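Local coordinates for protein sugar-phosphate aldolase (Thermotoga maritima, PDB 1PVT) that belongs to the class II aldolase and adducin N-terminal family, in which helices pack against a largely antiparallel central sheet as in other AraD-like proteins, at residues L132-L137 with I219-L224; T126-L131 with D208-L213; N47-D52 with S101-H106. All coordinates share one frame; numbering follows the deposited sequence.

Contact 1 of 3, residues L132-L137 with I219-L224; sequences LTLMNL and ILLRVL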
loop_
_atom_site.group_PDB
_atom_site.type_symbol
_atom_site.label_atom_id
_atom_site.label_comp_id
_atom_site.label_asym_id
_atom_site.label_seq_id
_atom_site.Cartn_x
_atom_site.Cartn_y
_atom_site.Cartn_z
ATOM N N LEU A 132 13.768 -2.693 4.729
ATOM C CA LEU A 132 13.887 -1.880 5.914
ATOM C C LEU A 132 15.366 -1.783 6.205
ATOM O O LEU A 132 15.931 -0.701 6.229
ATOM C CB LEU A 132 13.172 -2.564 7.066
ATOM C CG LEU A 132 12.257 -1.706 7.919
ATOM C CD1 LEU A 132 11.394 -0.793 7.042
ATOM C CD2 LEU A 132 11.406 -2.646 8.750
ATOM N N THR A 133 15.991 -2.931 6.413
ATOM C CA THR A 133 17.413 -2.985 6.696
ATOM C C THR A 133 18.179 -2.105 5.734
ATOM O O THR A 133 18.985 -1.275 6.137
ATOM C CB THR A 133 17.953 -4.391 6.522
ATOM O OG1 THR A 133 17.210 -5.287 7.347
ATOM C CG2 THR A 133 19.411 -4.444 6.907
ATOM N N LEU A 134 17.918 -2.306 4.450
ATOM C CA LEU A 134 18.579 -1.563 3.386
ATOM C C LEU A 134 18.454 -0.048 3.503
ATOM O O LEU A 134 19.409 0.675 3.232
ATOM C CB LEU A 134 18.048 -2.049 2.030
ATOM C CG LEU A 134 18.368 -1.328 0.715
ATOM C CD1 LEU A 134 17.350 -0.231 0.464
ATOM C CD2 LEU A 134 19.784 -0.791 0.741
HETATM N N MSE A 135 17.288 0.435 3.911
HETATM C CA MSE A 135 17.082 1.872 4.049
HETATM C C MSE A 135 17.677 2.432 5.336
HETATM O O MSE A 135 17.443 3.583 5.698
HETATM C CB MSE A 135 15.596 2.191 3.999
HETATM C CG MSE A 135 14.927 1.722 2.734
HETATM SE SE MSE A 135 13.137 2.404 2.635
HETATM C CE MSE A 135 12.385 1.431 4.150
ATOM N N ASN A 136 18.450 1.608 6.026
ATOM C CA ASN A 136 19.067 2.033 7.267
ATOM C C ASN A 136 20.548 2.314 7.042
ATOM O O ASN A 136 21.288 2.608 7.983
ATOM C CB ASN A 136 18.887 0.953 8.328
ATOM C CG ASN A 136 18.395 1.512 9.633
ATOM O OD1 ASN A 136 19.094 2.280 10.292
ATOM N ND2 ASN A 136 17.179 1.144 10.013
ATOM N N LEU A 137 20.967 2.214 5.779
ATOM C CA LEU A 137 22.352 2.458 5.380
ATOM C C LEU A 137 22.511 3.878 4.831
ATOM O O LEU A 137 21.708 4.327 4.004
ATOM C CB LEU A 137 22.785 1.473 4.289
ATOM C CG LEU A 137 22.718 -0.034 4.525
ATOM C CD1 LEU A 137 23.317 -0.752 3.321
ATOM C CD2 LEU A 137 23.470 -0.392 5.785
ATOM N N ILE A 219 18.661 -10.001 -1.954
ATOM C CA ILE A 219 19.790 -10.439 -2.764
ATOM C C ILE A 219 20.919 -9.413 -2.665
ATOM O O ILE A 219 22.083 -9.768 -2.519
ATOM C CB ILE A 219 19.393 -10.586 -4.246
ATOM C CG1 ILE A 219 18.317 -11.654 -4.398
ATOM C CG2 ILE A 219 20.599 -10.982 -5.073
ATOM C CD1 ILE A 219 17.828 -11.831 -5.823
ATOM N N LEU A 220 20.570 -8.133 -2.747
ATOM C CA LEU A 220 21.565 -7.070 -2.658
ATOM C C LEU A 220 22.327 -7.219 -1.359
ATOM O O LEU A 220 23.557 -7.297 -1.340
ATOM C CB LEU A 220 20.888 -5.704 -2.673
ATOM C CG LEU A 220 21.846 -4.520 -2.569
ATOM C CD1 LEU A 220 22.607 -4.387 -3.870
ATOM C CD2 LEU A 220 21.083 -3.251 -2.293
ATOM N N LEU A 221 21.573 -7.268 -0.269
ATOM C CA LEU A 221 22.155 -7.389 1.050
ATOM C C LEU A 221 23.050 -8.590 1.247
ATOM O O LEU A 221 24.054 -8.500 1.935
ATOM C CB LEU A 221 21.058 -7.377 2.102
ATOM C CG LEU A 221 21.101 -6.092 2.930
ATOM C CD1 LEU A 221 21.059 -4.865 2.029
ATOM C CD2 LEU A 221 19.935 -6.086 3.890
ATOM N N ARG A 222 22.712 -9.721 0.658
ATOM C CA ARG A 222 23.573 -10.868 0.846
ATOM C C ARG A 222 24.846 -10.691 0.044
ATOM O O ARG A 222 25.921 -11.102 0.473
ATOM C CB ARG A 222 22.887 -12.147 0.402
ATOM C CG ARG A 222 23.638 -13.389 0.822
ATOM C CD ARG A 222 23.517 -13.588 2.324
ATOM N NE ARG A 222 24.310 -14.716 2.798
ATOM C CZ ARG A 222 24.235 -15.205 4.030
ATOM N NH1 ARG A 222 23.397 -14.661 4.905
ATOM N NH2 ARG A 222 25.000 -16.230 4.390
ATOM N N VAL A 223 24.725 -10.086 -1.130
ATOM C CA VAL A 223 25.894 -9.879 -1.957
ATOM C C VAL A 223 26.868 -8.974 -1.243
ATOM O O VAL A 223 28.063 -9.217 -1.264
ATOM C CB VAL A 223 25.542 -9.254 -3.306
ATOM C CG1 VAL A 223 26.809 -8.861 -4.033
ATOM C CG2 VAL A 223 24.767 -10.246 -4.151
ATOM N N LEU A 224 26.354 -7.928 -0.609
ATOM C CA LEU A 224 27.207 -7.003 0.125
ATOM C C LEU A 224 27.822 -7.710 1.317
ATOM O O LEU A 224 28.908 -7.362 1.762
ATOM C CB LEU A 224 26.397 -5.808 0.611
ATOM C CG LEU A 224 25.691 -5.028 -0.493
ATOM C CD1 LEU A 224 24.903 -3.890 0.112
ATOM C CD2 LEU A 224 26.711 -4.489 -1.472
#
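Leu221 meets Thr133 and Leu134 through the two arms of its isobutyl fork, one methyl for each residue. Its CD2 is pressed against the Thr133 methyl, with CG2 3.5 Å away and Thr133 CB scarcely farther. The other arm, CD1, comes within 4.1 Å of Leu134 CB. Spreading over two successive residues in this way, Leu221 buries 68 Å² of its surface, the largest area of any residue in the contact. The threonine can offer its carbon side because CG2 is anti to the backbone N, while OG1 lies on the N side (chi1 -56°) and bonds back to Leu129 O one turn earlier. Its polar end is thus satisfied within its own helix, and the methyl side of the threonine is turned to Leu221.

A second apolar touch continues this close-packed part inward: Leu134 CD2 touches Leu220 CD2 at 4.1 Å, the two side chains meeting at a slant. Both leucines are buried.

Packing slackens toward solvent. A type I turn from Leu134 to Leu137 follows the helix, and the Leu137 side chain points back toward the partner helix, yet its CD1 stays 4.8 Å from Leu224 CD1. Leu137 is exposed and Leu224 partly so; they lie at the margin, short of contact. The interface illustrates how two helices can be joined by few side chains: 191 Å² in all, entirely apolar, with buried leucines on one side and exposed Leu137 on the other.

The contact joins the end of helix 129-134 to the last turns of the long helix 203-224. On its inner side Met147 of helix 144-147 touches both Leu134 and Leu220, while the loop residues Phe140 and Ile150 pack on Leu134 and Leu220 respectively.

Contact 2 of 3, residues T126-L131 with D208-L213; sequences THPLNL and DRVEIL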
loop_
_atom_site.group_PDB
_atom_site.type_symbol
_atom_site.label_atom_id
_atom_site.label_comp_id
_atom_site.label_asym_id
_atom_site.label_seq_id
_atom_site.Cartn_x
_atom_site.Cartn_y
_atom_site.Cartn_z
ATOM N N THR A 126 3.513 -2.048 3.647
ATOM C CA THR A 126 4.060 -2.923 4.674
ATOM C C THR A 126 5.529 -2.585 4.932
ATOM O O THR A 126 6.096 -1.730 4.255
ATOM C CB THR A 126 3.888 -4.407 4.244
ATOM O OG1 THR A 126 4.033 -5.264 5.384
ATOM C CG2 THR A 126 4.899 -4.780 3.173
ATOM N N HIS A 127 6.134 -3.244 5.919
ATOM C CA HIS A 127 7.530 -2.993 6.284
ATOM C C HIS A 127 8.421 -4.208 6.101
ATOM O O HIS A 127 8.748 -4.902 7.059
ATOM C CB HIS A 127 7.621 -2.540 7.742
ATOM C CG HIS A 127 6.768 -1.355 8.045
ATOM N ND1 HIS A 127 5.466 -1.472 8.480
ATOM C CD2 HIS A 127 6.993 -0.030 7.878
ATOM C CE1 HIS A 127 4.923 -0.268 8.562
ATOM N NE2 HIS A 127 5.829 0.625 8.200
ATOM N N PRO A 128 8.835 -4.477 4.865
ATOM C CA PRO A 128 9.691 -5.630 4.613
ATOM C C PRO A 128 11.011 -5.474 5.345
ATOM O O PRO A 128 11.654 -4.428 5.261
ATOM C CB PRO A 128 9.873 -5.592 3.105
ATOM C CG PRO A 128 8.617 -4.971 2.632
ATOM C CD PRO A 128 8.454 -3.834 3.603
ATOM N N LEU A 129 11.403 -6.527 6.055
ATOM C CA LEU A 129 12.644 -6.567 6.815
ATOM C C LEU A 129 13.891 -6.130 6.038
ATOM O O LEU A 129 14.640 -5.262 6.477
ATOM C CB LEU A 129 12.847 -7.985 7.332
ATOM C CG LEU A 129 14.292 -8.442 7.495
ATOM C CD1 LEU A 129 14.923 -7.688 8.637
ATOM C CD2 LEU A 129 14.340 -9.935 7.757
ATOM N N ASN A 130 14.124 -6.741 4.888
ATOM C CA ASN A 130 15.297 -6.409 4.102
ATOM C C ASN A 130 15.281 -5.018 3.517
ATOM O O ASN A 130 16.296 -4.334 3.519
ATOM C CB ASN A 130 15.476 -7.427 2.988
ATOM C CG ASN A 130 16.022 -8.740 3.494
ATOM O OD1 ASN A 130 17.218 -8.873 3.726
ATOM N ND2 ASN A 130 15.146 -9.713 3.689
ATOM N N LEU A 131 14.134 -4.600 2.999
ATOM C CA LEU A 131 14.021 -3.267 2.418
ATOM C C LEU A 131 14.197 -2.272 3.550
ATOM O O LEU A 131 14.710 -1.166 3.368
ATOM C CB LEU A 131 12.651 -3.089 1.775
ATOM C CG LEU A 131 12.699 -2.486 0.375
ATOM C CD1 LEU A 131 13.844 -3.095 -0.426
ATOM C CD2 LEU A 131 11.369 -2.757 -0.313
ATOM N N ASP A 208 2.542 -8.791 -5.216
ATOM C CA ASP A 208 3.607 -9.338 -6.046
ATOM C C ASP A 208 4.808 -8.401 -6.162
ATOM O O ASP A 208 5.947 -8.849 -6.273
ATOM C CB ASP A 208 3.076 -9.643 -7.446
ATOM C CG ASP A 208 2.560 -11.051 -7.571
ATOM O OD1 ASP A 208 2.084 -11.590 -6.552
ATOM O OD2 ASP A 208 2.622 -11.613 -8.685
ATOM N N ARG A 209 4.564 -7.099 -6.152
ATOM C CA ARG A 209 5.666 -6.160 -6.265
ATOM C C ARG A 209 6.411 -6.018 -4.940
ATOM O O ARG A 209 7.605 -5.742 -4.926
ATOM C CB ARG A 209 5.154 -4.810 -6.746
ATOM C CG ARG A 209 4.457 -4.849 -8.100
ATOM C CD ARG A 209 4.092 -3.427 -8.493
ATOM N NE ARG A 209 2.865 -3.302 -9.277
ATOM C CZ ARG A 209 2.811 -3.346 -10.599
ATOM N NH1 ARG A 209 3.919 -3.517 -11.304
ATOM N NH2 ARG A 209 1.648 -3.187 -11.208
ATOM N N VAL A 210 5.709 -6.196 -3.826
ATOM C CA VAL A 210 6.357 -6.125 -2.528
ATOM C C VAL A 210 7.350 -7.272 -2.503
ATOM O O VAL A 210 8.548 -7.064 -2.330
ATOM C CB VAL A 210 5.363 -6.324 -1.397
ATOM C CG1 VAL A 210 6.098 -6.441 -0.090
ATOM C CG2 VAL A 210 4.410 -5.167 -1.352
ATOM N N GLU A 211 6.844 -8.489 -2.691
ATOM C CA GLU A 211 7.681 -9.687 -2.708
ATOM C C GLU A 211 8.944 -9.449 -3.509
ATOM O O GLU A 211 10.056 -9.551 -2.991
ATOM C CB GLU A 211 6.929 -10.850 -3.333
ATOM C CG GLU A 211 6.256 -11.740 -2.350
ATOM C CD GLU A 211 5.797 -13.023 -2.995
ATOM O OE1 GLU A 211 5.443 -13.967 -2.256
ATOM O OE2 GLU A 211 5.787 -13.088 -4.246
ATOM N N ILE A 212 8.763 -9.125 -4.784
ATOM C CA ILE A 212 9.883 -8.873 -5.683
ATOM C C ILE A 212 10.843 -7.811 -5.146
ATOM O O ILE A 212 12.047 -8.046 -5.097
ATOM C CB ILE A 212 9.365 -8.513 -7.105
ATOM C CG1 ILE A 212 8.705 -9.756 -7.709
ATOM C CG2 ILE A 212 10.504 -8.054 -8.000
ATOM C CD1 ILE A 212 8.007 -9.523 -9.010
ATOM N N LEU A 213 10.335 -6.657 -4.732
ATOM C CA LEU A 213 11.221 -5.645 -4.184
ATOM C C LEU A 213 12.026 -6.239 -3.040
ATOM O O LEU A 213 13.239 -6.052 -2.949
ATOM C CB LEU A 213 10.432 -4.448 -3.673
ATOM C CG LEU A 213 10.036 -3.441 -4.751
ATOM C CD1 LEU A 213 9.520 -2.176 -4.079
ATOM C CD2 LEU A 213 11.243 -3.108 -5.635
#
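Val210 turns CG1 anti to its backbone nitrogen (chi1 172°), and Thr126 holds its CG2 between the backbone N and the carbonyl carbon; together these torsions bring the two methyls to 3.9 Å. The same Val210 CG1 also reaches Pro128 CG, at 4.0 Å, with the proline ring and the valine branch crossing at about a right angle. One methyl therefore sits against the two residues that flank the bend from strand to helix. Since the methyl of Thr126 takes the inward place, OG1 is directed elsewhere (chi1 -162°) and bonds to Leu22 O.

One turn farther along, Leu131 makes the second half of the contact. Its CD2 rests on Leu213 CB at 3.9 Å and its CD1 lies at the same distance from Leu213 O, so the leucine fork packs closest on the root of its partner and the adjoining helix backbone.

All five touching residues are buried. Pro128 is the N-cap residue of helix 129-134, and Glu214, next after Leu213, accepts a hydrogen bond from Asn130 ND2 and a weak one from Leu131 N. Its carboxylate thus lies at the start of that helix, where the helix dipole would probably stabilise it.

Around this apolar patch, Thr126, the last residue of strand 122-126, pairs through its backbone with Val196 of strand 196-200, while strand 188-191 supports the other half, Leu190 touching Leu131 and Ala188 touching Leu213. Helix 203-224 is thereby packed directly at a strand-to-helix junction of the central sheet.

Contact 3 of 3, residues N47-D52 with S101-H106; sequences NEYGFD and SEFPTH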
loop_
_atom_site.group_PDB
_atom_site.type_symbol
_atom_site.label_atom_id
_atom_site.label_comp_id
_atom_site.label_asym_id
_atom_site.label_seq_id
_atom_site.Cartn_x
_atom_site.Cartn_y
_atom_site.Cartn_z
ATOM N N ASN A 47 -18.933 8.971 9.356
ATOM C CA ASN A 47 -17.813 9.527 10.080
ATOM C C ASN A 47 -17.224 10.747 9.397
ATOM O O ASN A 47 -17.470 10.998 8.208
ATOM C CB ASN A 47 -16.758 8.438 10.262
ATOM C CG ASN A 47 -17.350 7.143 10.805
ATOM O OD1 ASN A 47 -17.328 6.893 12.010
ATOM N ND2 ASN A 47 -17.902 6.324 9.912
ATOM N N GLU A 48 -16.442 11.492 10.170
ATOM C CA GLU A 48 -15.803 12.713 9.699
ATOM C C GLU A 48 -14.381 12.487 9.210
ATOM O O GLU A 48 -13.530 12.001 9.956
ATOM C CB GLU A 48 -15.776 13.740 10.827
ATOM C CG GLU A 48 -17.128 13.981 11.481
ATOM C CD GLU A 48 -17.023 14.843 12.728
ATOM O OE1 GLU A 48 -16.340 15.888 12.669
ATOM O OE2 GLU A 48 -17.625 14.485 13.765
ATOM N N TYR A 49 -14.133 12.850 7.956
ATOM C CA TYR A 49 -12.808 12.718 7.375
ATOM C C TYR A 49 -11.764 13.311 8.316
ATOM O O TYR A 49 -10.611 12.880 8.326
ATOM C CB TYR A 49 -12.734 13.473 6.054
ATOM C CG TYR A 49 -13.386 12.785 4.888
ATOM C CD1 TYR A 49 -14.326 13.449 4.103
ATOM C CD2 TYR A 49 -13.032 11.488 4.537
ATOM C CE1 TYR A 49 -14.896 12.841 2.994
ATOM C CE2 TYR A 49 -13.595 10.871 3.428
ATOM C CZ TYR A 49 -14.526 11.554 2.663
ATOM O OH TYR A 49 -15.088 10.940 1.575
ATOM N N GLY A 50 -12.173 14.301 9.105
ATOM C CA GLY A 50 -11.245 14.955 10.010
ATOM C C GLY A 50 -10.583 16.076 9.232
ATOM O O GLY A 50 -9.793 16.857 9.760
ATOM N N PHE A 51 -10.927 16.133 7.950
ATOM C CA PHE A 51 -10.415 17.133 7.020
ATOM C C PHE A 51 -11.415 17.263 5.871
ATOM O O PHE A 51 -12.336 16.449 5.761
ATOM C CB PHE A 51 -9.042 16.705 6.489
ATOM C CG PHE A 51 -9.044 15.385 5.747
ATOM C CD1 PHE A 51 -9.304 15.337 4.376
ATOM C CD2 PHE A 51 -8.758 14.194 6.416
ATOM C CE1 PHE A 51 -9.275 14.122 3.683
ATOM C CE2 PHE A 51 -8.728 12.981 5.735
ATOM C CZ PHE A 51 -8.986 12.943 4.367
ATOM N N ASP A 52 -11.250 18.269 5.016
ATOM C CA ASP A 52 -12.196 18.434 3.918
ATOM C C ASP A 52 -11.823 17.749 2.617
ATOM O O ASP A 52 -10.931 18.197 1.885
ATOM C CB ASP A 52 -12.459 19.904 3.616
ATOM C CG ASP A 52 -13.517 20.079 2.539
ATOM O OD1 ASP A 52 -13.261 19.700 1.368
ATOM O OD2 ASP A 52 -14.612 20.577 2.876
ATOM N N SER A 101 -5.334 4.510 10.547
ATOM C CA SER A 101 -4.903 5.886 10.705
ATOM C C SER A 101 -4.414 6.452 9.364
ATOM O O SER A 101 -4.645 7.624 9.066
ATOM C CB SER A 101 -3.761 5.965 11.725
ATOM O OG SER A 101 -4.065 5.262 12.918
ATOM N N GLU A 102 -3.736 5.635 8.557
ATOM C CA GLU A 102 -3.217 6.126 7.279
ATOM C C GLU A 102 -4.244 6.173 6.157
ATOM O O GLU A 102 -3.912 6.312 4.977
ATOM C CB GLU A 102 -1.979 5.326 6.844
ATOM C CG GLU A 102 -2.150 3.831 6.728
ATOM C CD GLU A 102 -0.826 3.139 6.456
ATOM O OE1 GLU A 102 0.125 3.363 7.233
ATOM O OE2 GLU A 102 -0.732 2.375 5.475
ATOM N N PHE A 103 -5.503 6.066 6.554
ATOM C CA PHE A 103 -6.623 6.123 5.632
ATOM C C PHE A 103 -6.514 7.380 4.757
ATOM O O PHE A 103 -6.601 7.305 3.527
ATOM C CB PHE A 103 -7.919 6.090 6.464
ATOM C CG PHE A 103 -9.084 6.808 5.850
ATOM C CD1 PHE A 103 -9.380 6.688 4.488
ATOM C CD2 PHE A 103 -9.909 7.602 6.648
ATOM C CE1 PHE A 103 -10.486 7.359 3.925
ATOM C CE2 PHE A 103 -11.013 8.273 6.103
ATOM C CZ PHE A 103 -11.302 8.153 4.738
ATOM N N PRO A 104 -6.296 8.546 5.383
ATOM C CA PRO A 104 -6.169 9.820 4.673
ATOM C C PRO A 104 -5.159 9.735 3.542
ATOM O O PRO A 104 -5.416 10.183 2.415
ATOM C CB PRO A 104 -5.708 10.766 5.763
ATOM C CG PRO A 104 -6.381 10.214 6.977
ATOM C CD PRO A 104 -6.143 8.746 6.834
ATOM N N THR A 105 -3.999 9.160 3.855
ATOM C CA THR A 105 -2.936 9.013 2.876
ATOM C C THR A 105 -3.432 8.225 1.672
ATOM O O THR A 105 -3.339 8.687 0.542
ATOM C CB THR A 105 -1.740 8.293 3.476
ATOM O OG1 THR A 105 -1.308 8.981 4.655
ATOM C CG2 THR A 105 -0.614 8.260 2.480
ATOM N N HIS A 106 -3.971 7.038 1.929
ATOM C CA HIS A 106 -4.514 6.175 0.878
ATOM C C HIS A 106 -5.518 6.959 0.061
ATOM O O HIS A 106 -5.582 6.850 -1.169
ATOM C CB HIS A 106 -5.235 4.973 1.499
ATOM C CG HIS A 106 -4.313 3.934 2.057
ATOM N ND1 HIS A 106 -4.150 2.695 1.475
ATOM C CD2 HIS A 106 -3.487 3.957 3.129
ATOM C CE1 HIS A 106 -3.265 2.000 2.163
ATOM N NE2 HIS A 106 -2.846 2.743 3.173
#
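A corner after an outermost strand of the sheet, with Gly50 in a left-handed helical conformation (phi 87°), carries Tyr49 and Phe51 past Phe103 and Pro104 in the first turn of helix 103-115, the nearest CA atoms, those of Tyr49 and Pro104, lying 7.7 Å apart. In this AraD-like fold the contact is a small aromatic cluster joining the helix start to the sheet edge.

Two aromatic side chains from the corner meet two consecutive residues of the helix. Phe103 directs CZ to the edge of the Tyr49 ring, close to its plane and 3.8 Å from CD2, the two side chains crossing at about a right angle. Beside them Phe51 CE2 approaches Pro104 CB at 3.7 Å, with CG almost as near, so this one edge atom of the phenylalanine ring lies obliquely against the CB-CG bond of the proline. Phe51 is brought there by its chi1 of 60°, which sets CG between the backbone N and the carbonyl carbon. That torsion also folds the ring back under its own segment: Tyr49 CB stands 3.9 Å above one face, over the ring centre. The corner is thus packed internally as well as against the helix.

The cluster extends beyond the four residues. Tyr90 of strand 89-92 stacks edge-to-face with Phe103 and also meets the Tyr49 ring, whose OH bonds to Leu85 O; Leu107, one turn on, touches both Tyr49 and Phe51.

At the helix start, Glu102 is the N-cap residue and its backbone O accepts His106 N. Its carboxylate, which has a weak further bond from His125 ND1, is also gripped from within the turn: His106 NE2 meets the anti side of Glu102 OE2, 18° out of the carboxylate plane, at 3.1 Å, with the oxygen in the imidazole plane.

Contacts 1 and 2 are neighbouring parts of one packing of helix 129-134, with the residues leading into it, on helix 203-224: their centres lie 12 Å apart, and they touch where Leu132 CD2 meets His127 O and Leu221 CD2 meets Asn130 OD1. Their segments alternate along the chain. Contact 3 closes earlier in the sequence and lies across the chain's centre, its own centre about 26 Å from contact 2 and 34 Å from contact 1. It sets the start of helix 103-115 against strand 45-49 and the corner after it, and strand 122-126, following that helix, leads into contact 2. Helices thus pack at well-separated places on a fold built round one mixed sheet.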